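Local coordinates for ferredoxin (Thermus aquaticus, PDB 1H98), which carries electrons between metabolic partners by means of one [3Fe-4S] and one [4Fe-4S] cluster held in a single small chain, at residues H2-C5 with E6-G10; E18-P21 with V22-Y26. All blocks are in the same frame, centred on the assembly; numbering follows the deposited sequence.

Contact 1: residues H2-C5 with E6-G10; sequences HVIC and EPCIG. Unlike the reference sequence in segment 6-10: Glu6 (reference Gln). With F3S (Fe3-s4 cluster), chain C; SF4 (iron/sulfur cluster), chain B.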
ATOM      1  N   HIS A   2       4.324  -5.097   1.277  1.00 14.93           N
ATOM      2  CA  HIS A   2       3.240  -4.490   2.050  1.00 12.98           C
ATOM      3  C   HIS A   2       2.159  -4.142   1.025  1.00 12.56           C
ATOM      4  O   HIS A   2       2.456  -4.003  -0.163  1.00 12.28           O
ATOM      5  CB  HIS A   2       3.712  -3.250   2.811  1.00 12.23           C
ATOM      6  CG  HIS A   2       4.349  -3.562   4.132  1.00 13.52           C
ATOM      7  ND1 HIS A   2       5.368  -4.480   4.270  1.00 14.34           N
ATOM      8  CD2 HIS A   2       4.106  -3.082   5.374  1.00 14.08           C
ATOM      9  CE1 HIS A   2       5.725  -4.555   5.540  1.00 14.33           C
ATOM     10  NE2 HIS A   2       4.972  -3.716   6.232  1.00 15.95           N
ATOM     11  N   VAL A   3       0.916  -4.017   1.471  1.00 12.02           N
ATOM     12  CA  VAL A   3      -0.200  -3.756   0.571  1.00 11.91           C
ATOM     13  C   VAL A   3      -1.097  -2.628   1.070  1.00 12.01           C
ATOM     14  O   VAL A   3      -1.409  -2.569   2.256  1.00 13.18           O
ATOM     15  CB  VAL A   3      -1.063  -5.052   0.426  1.00 11.28           C
ATOM     16  CG1 VAL A   3      -2.244  -4.823  -0.508  1.00 13.14           C
ATOM     17  CG2 VAL A   3      -0.197  -6.220  -0.080  1.00 13.27           C
ATOM     18  N   ILE A   4      -1.485  -1.720   0.174  1.00 11.62           N
ATOM     19  CA  ILE A   4      -2.381  -0.625   0.546  1.00 12.47           C
ATOM     20  C   ILE A   4      -3.803  -1.125   0.302  1.00 13.20           C
ATOM     21  O   ILE A   4      -4.166  -1.501  -0.823  1.00 12.93           O
ATOM     22  CB  ILE A   4      -2.112   0.674  -0.272  1.00 12.31           C
ATOM     23  CG1 ILE A   4      -0.735   1.245   0.090  1.00 12.32           C
ATOM     24  CG2 ILE A   4      -3.214   1.697  -0.006  1.00 10.20           C
ATOM     25  CD1 ILE A   4      -0.358   2.509  -0.655  1.00  9.40           C
ATOM     26  N   CYS A   5      -4.597  -1.157   1.363  1.00 12.09           N
ATOM     27  CA  CYS A   5      -5.958  -1.654   1.273  1.00 12.87           C
ATOM     28  C   CYS A   5      -7.040  -0.584   1.149  1.00 14.70           C
ATOM     29  O   CYS A   5      -6.752   0.603   0.967  1.00 15.36           O
ATOM     30  CB  CYS A   5      -6.231  -2.615   2.435  1.00 12.97           C
ATOM     31  SG  CYS A   5      -5.054  -4.008   2.500  1.00 15.07           S
ATOM     32  N   GLU A   6      -8.287  -1.021   1.292  1.00 14.32           N
ATOM     33  CA  GLU A   6      -9.472  -0.181   1.162  1.00 15.75           C
ATOM     34  C   GLU A   6      -9.534   1.233   1.752  1.00 14.78           C
ATOM     35  O   GLU A   6      -9.950   2.164   1.063  1.00 15.54           O
ATOM     36  CB  GLU A   6     -10.691  -0.974   1.624  1.00 18.07           C
ATOM     37  CG  GLU A   6     -12.009  -0.289   1.360  1.00 24.90           C
ATOM     38  CD  GLU A   6     -13.166  -1.257   1.415  1.00 32.23           C
ATOM     39  OE1 GLU A   6     -13.223  -2.170   0.552  1.00 35.06           O
ATOM     40  OE2 GLU A   6     -14.013  -1.101   2.321  1.00 36.24           O
ATOM     41  N   PRO A   7      -9.113   1.422   3.015  1.00 13.15           N
ATOM     42  CA  PRO A   7      -9.165   2.756   3.633  1.00 14.50           C
ATOM     43  C   PRO A   7      -8.539   3.929   2.861  1.00 14.69           C
ATOM     44  O   PRO A   7      -8.914   5.085   3.074  1.00 14.71           O
ATOM     45  CB  PRO A   7      -8.475   2.528   4.981  1.00 15.02           C
ATOM     46  CG  PRO A   7      -8.805   1.108   5.285  1.00 11.86           C
ATOM     47  CD  PRO A   7      -8.554   0.442   3.961  1.00 11.23           C
ATOM     48  N   CYS A   8      -7.589   3.634   1.977  1.00 14.54           N
ATOM     49  CA  CYS A   8      -6.913   4.669   1.193  1.00 15.25           C
ATOM     50  C   CYS A   8      -7.854   5.332   0.194  1.00 15.20           C
ATOM     51  O   CYS A   8      -7.701   6.516  -0.113  1.00 15.95           O
ATOM     52  CB  CYS A   8      -5.710   4.078   0.436  1.00 13.09           C
ATOM     53  SG  CYS A   8      -4.678   5.291  -0.455  1.00 12.80           S
ATOM     54  N   ILE A   9      -8.822   4.569  -0.302  1.00 14.41           N
ATOM     55  CA  ILE A   9      -9.776   5.071  -1.280  1.00 16.34           C
ATOM     56  C   ILE A   9     -10.579   6.230  -0.706  1.00 17.74           C
ATOM     57  O   ILE A   9     -11.175   6.122   0.364  1.00 18.85           O
ATOM     58  CB  ILE A   9     -10.725   3.950  -1.753  1.00 16.11           C
ATOM     59  CG1 ILE A   9      -9.913   2.805  -2.363  1.00 14.57           C
ATOM     60  CG2 ILE A   9     -11.724   4.491  -2.782  1.00 16.06           C
ATOM     61  CD1 ILE A   9     -10.753   1.615  -2.782  1.00 14.91           C
ATOM     62  N   GLY A  10     -10.583   7.346  -1.422  1.00 19.24           N
ATOM     63  CA  GLY A  10     -11.310   8.512  -0.965  1.00 19.30           C
ATOM     64  C   GLY A  10     -10.514   9.331   0.031  1.00 20.79           C
ATOM     65  O   GLY A  10     -10.993  10.356   0.506  1.00 22.94           O
TER
HETATM   66 FE1  F3S C 108      -0.698   6.444   1.947  1.00 15.57          FE
HETATM   67 FE3  F3S C 108      -3.345   6.062   1.128  1.00 14.65          FE
HETATM   68 FE4  F3S C 108      -2.677   6.094   3.816  1.00 16.02          FE
HETATM   69  S1  F3S C 108      -1.812   7.530   0.234  1.00 20.88           S
HETATM   70  S2  F3S C 108      -0.943   7.623   3.896  1.00 22.18           S
HETATM   71  S3  F3S C 108      -1.970   4.520   2.242  1.00 20.81           S
HETATM   72  S4  F3S C 108      -4.480   7.117   2.824  1.00 21.17           S
HETATM   73 FE1  SF4 B 107       7.624  -1.267   1.427  1.00 16.83          FE
HETATM   74 FE2  SF4 B 107       8.213   1.448   1.348  1.00 17.29          FE
HETATM   75 FE3  SF4 B 107       6.333   0.489   3.136  1.00 16.15          FE
HETATM   76 FE4  SF4 B 107       9.020  -0.034   3.486  1.00 23.94          FE
HETATM   77  S1  SF4 B 107       7.996   2.048   3.575  1.00 22.27           S
HETATM   78  S2  SF4 B 107       7.223  -1.570   3.685  1.00 22.42           S
HETATM   79  S3  SF4 B 107       9.734  -0.303   1.317  1.00 22.33           S
HETATM   80  S4  SF4 B 107       6.186   0.448   0.800  1.00 21.08           S
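Two torsions bring Ile4 and Cys8 together. In Cys8 the sulfur is turned away from its own backbone N (chi1 -174°), which carries SG to the [3Fe-4S] cluster, where it binds iron FE3 at 2.2 Å. In Ile4, with CG1 beside the backbone N (chi1 -67°), the CG2 branch is the one turned to Cys8 CB, a tight contact at 3.5 Å, while the methyl's other near neighbour is the bridging sulfide S3, 3.8 Å from CG2. Ile4 CD1, at the end of an extended branch, reaches the same sulfide, so this one side chain packs on both the cluster and its ligand. The backbone turns sharply just after Cys5: Cys8 N donates a weak but nearly straight hydrogen bond to Cys5 O (3.3 Å, 165°), and Pro7, which has no N-H to give, lays CD against the Cys5 carbonyl. Within the turn, Glu6, a glutamate where the reference sequence has glutamine, sends OE1 to the hydroxyl of Tyr67.

At the start of the strand, His2 serves the other cluster. Sulfide S2 of the [4Fe-4S] cluster lies over one face of its ring, displaced toward the rim and 3.5 Å from His2 ND1; the same ND1 is hydrogen-bonded to Asp41 OD1, which fixes the ring's rotation. Were an alanine to stand at His2, S2 would probably lose its aromatic cover and Asp41 its imidazole partner. Strand 2-4, paired antiparallel with strand 54-56, leads into a short 3-10 turn that delivers the first cluster ligand, Cys8, as in bacterial dicluster ferredoxins.

Contact 2: residues E18-P21 with V22-Y26; sequences EVCP and VECIY. With SF4 (iron/sulfur cluster), chain B.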
ATOM      1  N   GLU A  18       6.248   9.913   1.910  1.00 19.48           N
ATOM      2  CA  GLU A  18       7.442  10.561   2.440  1.00 22.23           C
ATOM      3  C   GLU A  18       8.336   9.732   3.362  1.00 21.45           C
ATOM      4  O   GLU A  18       9.480  10.112   3.607  1.00 22.56           O
ATOM      5  CB  GLU A  18       7.093  11.903   3.089  1.00 25.46           C
ATOM      6  CG  GLU A  18       6.137  11.824   4.257  1.00 28.20           C
ATOM      7  N   VAL A  19       7.841   8.604   3.861  1.00 17.23           N
ATOM      8  CA  VAL A  19       8.655   7.785   4.744  1.00 16.52           C
ATOM      9  C   VAL A  19       9.241   6.544   4.066  1.00 18.74           C
ATOM     10  O   VAL A  19      10.109   5.880   4.632  1.00 20.48           O
ATOM     11  CB  VAL A  19       7.885   7.379   6.028  1.00 17.27           C
ATOM     12  CG1 VAL A  19       7.422   8.620   6.772  1.00 17.72           C
ATOM     13  CG2 VAL A  19       6.696   6.485   5.690  1.00 17.97           C
ATOM     14  N   CYS A  20       8.788   6.231   2.856  1.00 18.08           N
ATOM     15  CA  CYS A  20       9.290   5.053   2.144  1.00 17.56           C
ATOM     16  C   CYS A  20      10.712   5.276   1.616  1.00 18.45           C
ATOM     17  O   CYS A  20      10.927   6.075   0.707  1.00 19.24           O
ATOM     18  CB  CYS A  20       8.338   4.669   1.009  1.00 15.64           C
ATOM     19  SG  CYS A  20       8.873   3.228   0.074  1.00 17.02           S
ATOM     20  N   PRO A  21      11.690   4.505   2.123  1.00 19.34           N
ATOM     21  CA  PRO A  21      13.091   4.632   1.706  1.00 20.52           C
ATOM     22  C   PRO A  21      13.391   4.332   0.239  1.00 22.61           C
ATOM     23  O   PRO A  21      14.388   4.818  -0.299  1.00 23.59           O
ATOM     24  CB  PRO A  21      13.808   3.645   2.624  1.00 20.46           C
ATOM     25  CG  PRO A  21      12.779   2.576   2.831  1.00 21.77           C
ATOM     26  CD  PRO A  21      11.535   3.398   3.085  1.00 20.16           C
ATOM     27  N   VAL A  22      12.562   3.508  -0.396  1.00 21.59           N
ATOM     28  CA  VAL A  22      12.782   3.147  -1.795  1.00 21.24           C
ATOM     29  C   VAL A  22      11.817   3.803  -2.775  1.00 21.39           C
ATOM     30  O   VAL A  22      11.880   3.535  -3.976  1.00 22.40           O
ATOM     31  CB  VAL A  22      12.770   1.611  -2.005  1.00 21.49           C
ATOM     32  CG1 VAL A  22      13.970   0.984  -1.312  1.00 24.41           C
ATOM     33  CG2 VAL A  22      11.478   1.003  -1.475  1.00 20.38           C
ATOM     34  N   GLU A  23      10.936   4.662  -2.260  1.00 19.68           N
ATOM     35  CA  GLU A  23       9.950   5.377  -3.076  1.00 20.89           C
ATOM     36  C   GLU A  23       9.171   4.458  -4.021  1.00 18.83           C
ATOM     37  O   GLU A  23       9.064   4.731  -5.218  1.00 19.86           O
ATOM     38  CB  GLU A  23      10.635   6.490  -3.883  1.00 24.69           C
ATOM     39  CG  GLU A  23      11.423   7.498  -3.041  1.00 29.86           C
ATOM     40  CD  GLU A  23      12.308   8.422  -3.877  1.00 34.02           C
ATOM     41  OE1 GLU A  23      12.492   8.163  -5.090  1.00 35.90           O
ATOM     42  OE2 GLU A  23      12.829   9.411  -3.317  1.00 36.24           O
ATOM     43  N   CYS A  24       8.600   3.391  -3.472  1.00 16.57           N
ATOM     44  CA  CYS A  24       7.838   2.445  -4.273  1.00 15.12           C
ATOM     45  C   CYS A  24       6.320   2.543  -4.075  1.00 13.19           C
ATOM     46  O   CYS A  24       5.592   1.587  -4.338  1.00 13.04           O
ATOM     47  CB  CYS A  24       8.321   1.024  -3.993  1.00 15.60           C
ATOM     48  SG  CYS A  24       8.041   0.473  -2.304  1.00 16.52           S
ATOM     49  N   ILE A  25       5.847   3.693  -3.606  1.00 13.05           N
ATOM     50  CA  ILE A  25       4.415   3.913  -3.402  1.00 12.55           C
ATOM     51  C   ILE A  25       3.995   4.899  -4.487  1.00 14.09           C
ATOM     52  O   ILE A  25       4.506   6.025  -4.544  1.00 15.44           O
ATOM     53  CB  ILE A  25       4.108   4.475  -1.998  1.00 11.97           C
ATOM     54  CG1 ILE A  25       4.582   3.484  -0.927  1.00 12.18           C
ATOM     55  CG2 ILE A  25       2.604   4.734  -1.851  1.00 12.25           C
ATOM     56  CD1 ILE A  25       4.383   3.952   0.500  1.00 12.00           C
ATOM     57  N   TYR A  26       3.070   4.472  -5.342  1.00 12.39           N
ATOM     58  CA  TYR A  26       2.634   5.275  -6.478  1.00 13.03           C
ATOM     59  C   TYR A  26       1.131   5.542  -6.552  1.00 14.60           C
ATOM     60  O   TYR A  26       0.318   4.784  -6.017  1.00 13.45           O
ATOM     61  CB  TYR A  26       3.062   4.586  -7.779  1.00 12.69           C
ATOM     62  CG  TYR A  26       4.521   4.194  -7.850  1.00 15.42           C
ATOM     63  CD1 TYR A  26       5.484   5.104  -8.290  1.00 16.63           C
ATOM     64  CD2 TYR A  26       4.937   2.901  -7.507  1.00 14.14           C
ATOM     65  CE1 TYR A  26       6.822   4.745  -8.396  1.00 15.25           C
ATOM     66  CE2 TYR A  26       6.274   2.530  -7.612  1.00 14.79           C
ATOM     67  CZ  TYR A  26       7.209   3.462  -8.059  1.00 16.55           C
ATOM     68  OH  TYR A  26       8.524   3.105  -8.184  1.00 18.07           O
TER
HETATM   69 FE1  SF4 B 107       7.624  -1.267   1.427  1.00 16.83          FE
HETATM   70 FE2  SF4 B 107       8.213   1.448   1.348  1.00 17.29          FE
HETATM   71 FE3  SF4 B 107       6.333   0.489   3.136  1.00 16.15          FE
HETATM   72 FE4  SF4 B 107       9.020  -0.034   3.486  1.00 23.94          FE
HETATM   73  S1  SF4 B 107       7.996   2.048   3.575  1.00 22.27           S
HETATM   74  S2  SF4 B 107       7.223  -1.570   3.685  1.00 22.42           S
HETATM   75  S3  SF4 B 107       9.734  -0.303   1.317  1.00 22.33           S
HETATM   76  S4  SF4 B 107       6.186   0.448   0.800  1.00 21.08           S
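Cys20 SG binds iron FE2 of the [4Fe-4S] cluster at 2.3 Å, and the residues that follow it wrap around that bond. Its sulfur lies anti to the backbone nitrogen (chi1 180°), which carries it to FE2. Cys24 N gives the same sulfur a long, almost straight N-H...S hydrogen bond (3.6 Å to Cys20 SG, 171°). Such a bond probably draws some negative charge off the thiolate, an effect commonly invoked for the potentials of iron-sulfur clusters. Val22 CG2 rests on the cluster sulfide S3 at 3.5 Å and also touches Cys20 SG, giving that flank an apolar lining. Cys24 is not itself an iron ligand: its SG packs against sulfide S4 and, at 3.7 Å, against Cys20 SG. Ile25 lays CG1 and CD1 along the same S4, and CD1 also meets Cys20 CB, while the Pro21 ring brings CD toward S1.

The cysteine-proline pair opening a tight turn over the cluster is a familiar feature of bacterial ferredoxins, whose last cysteine of each binding motif is followed by proline. Here the turn is type I, from Cys20 to Glu23, closed by Glu23 N donating to Cys20 O at 3.3 Å.

Farther out, helix 15-19 leads into Cys20 from one end of the turn, and strand 25-27 leaves from the other. That strand runs antiparallel to strand 32-34, and the pairing of Tyr26 with Tyr33 is continued by a backbone bond between Cys24 and His35. Ile25 packs on Phe32 and Ile34 of the partner strand and on Cys16 and Val17 of the helix, while the Tyr26 hydroxyl is hydrogen-bonded to Glu38 OE1.

Contact 1 closes before contact 2 opens along the chain, and helix 15-19 lies between strand 2-4 and the turn of contact 2. Their centres are about 15 Å apart, on opposite sides of the chain's centre, yet the two meet where Ile4 CD1 packs on Ile25 CG2 at 3.9 Å. Each belongs to a different two-stranded antiparallel sheet, 2-4 with 54-56 and 25-27 with 32-34. Residues 2-10 touch both clusters and ligate the [3Fe-4S] one, whereas residues 18-26 supply a ligand to the [4Fe-4S] cluster. The first ferredoxin-type range (residues 1-29) thus holds both contacts and supplies ligands to both clusters, and Ile4 and Ile25, which touch each other, each pack against a cluster.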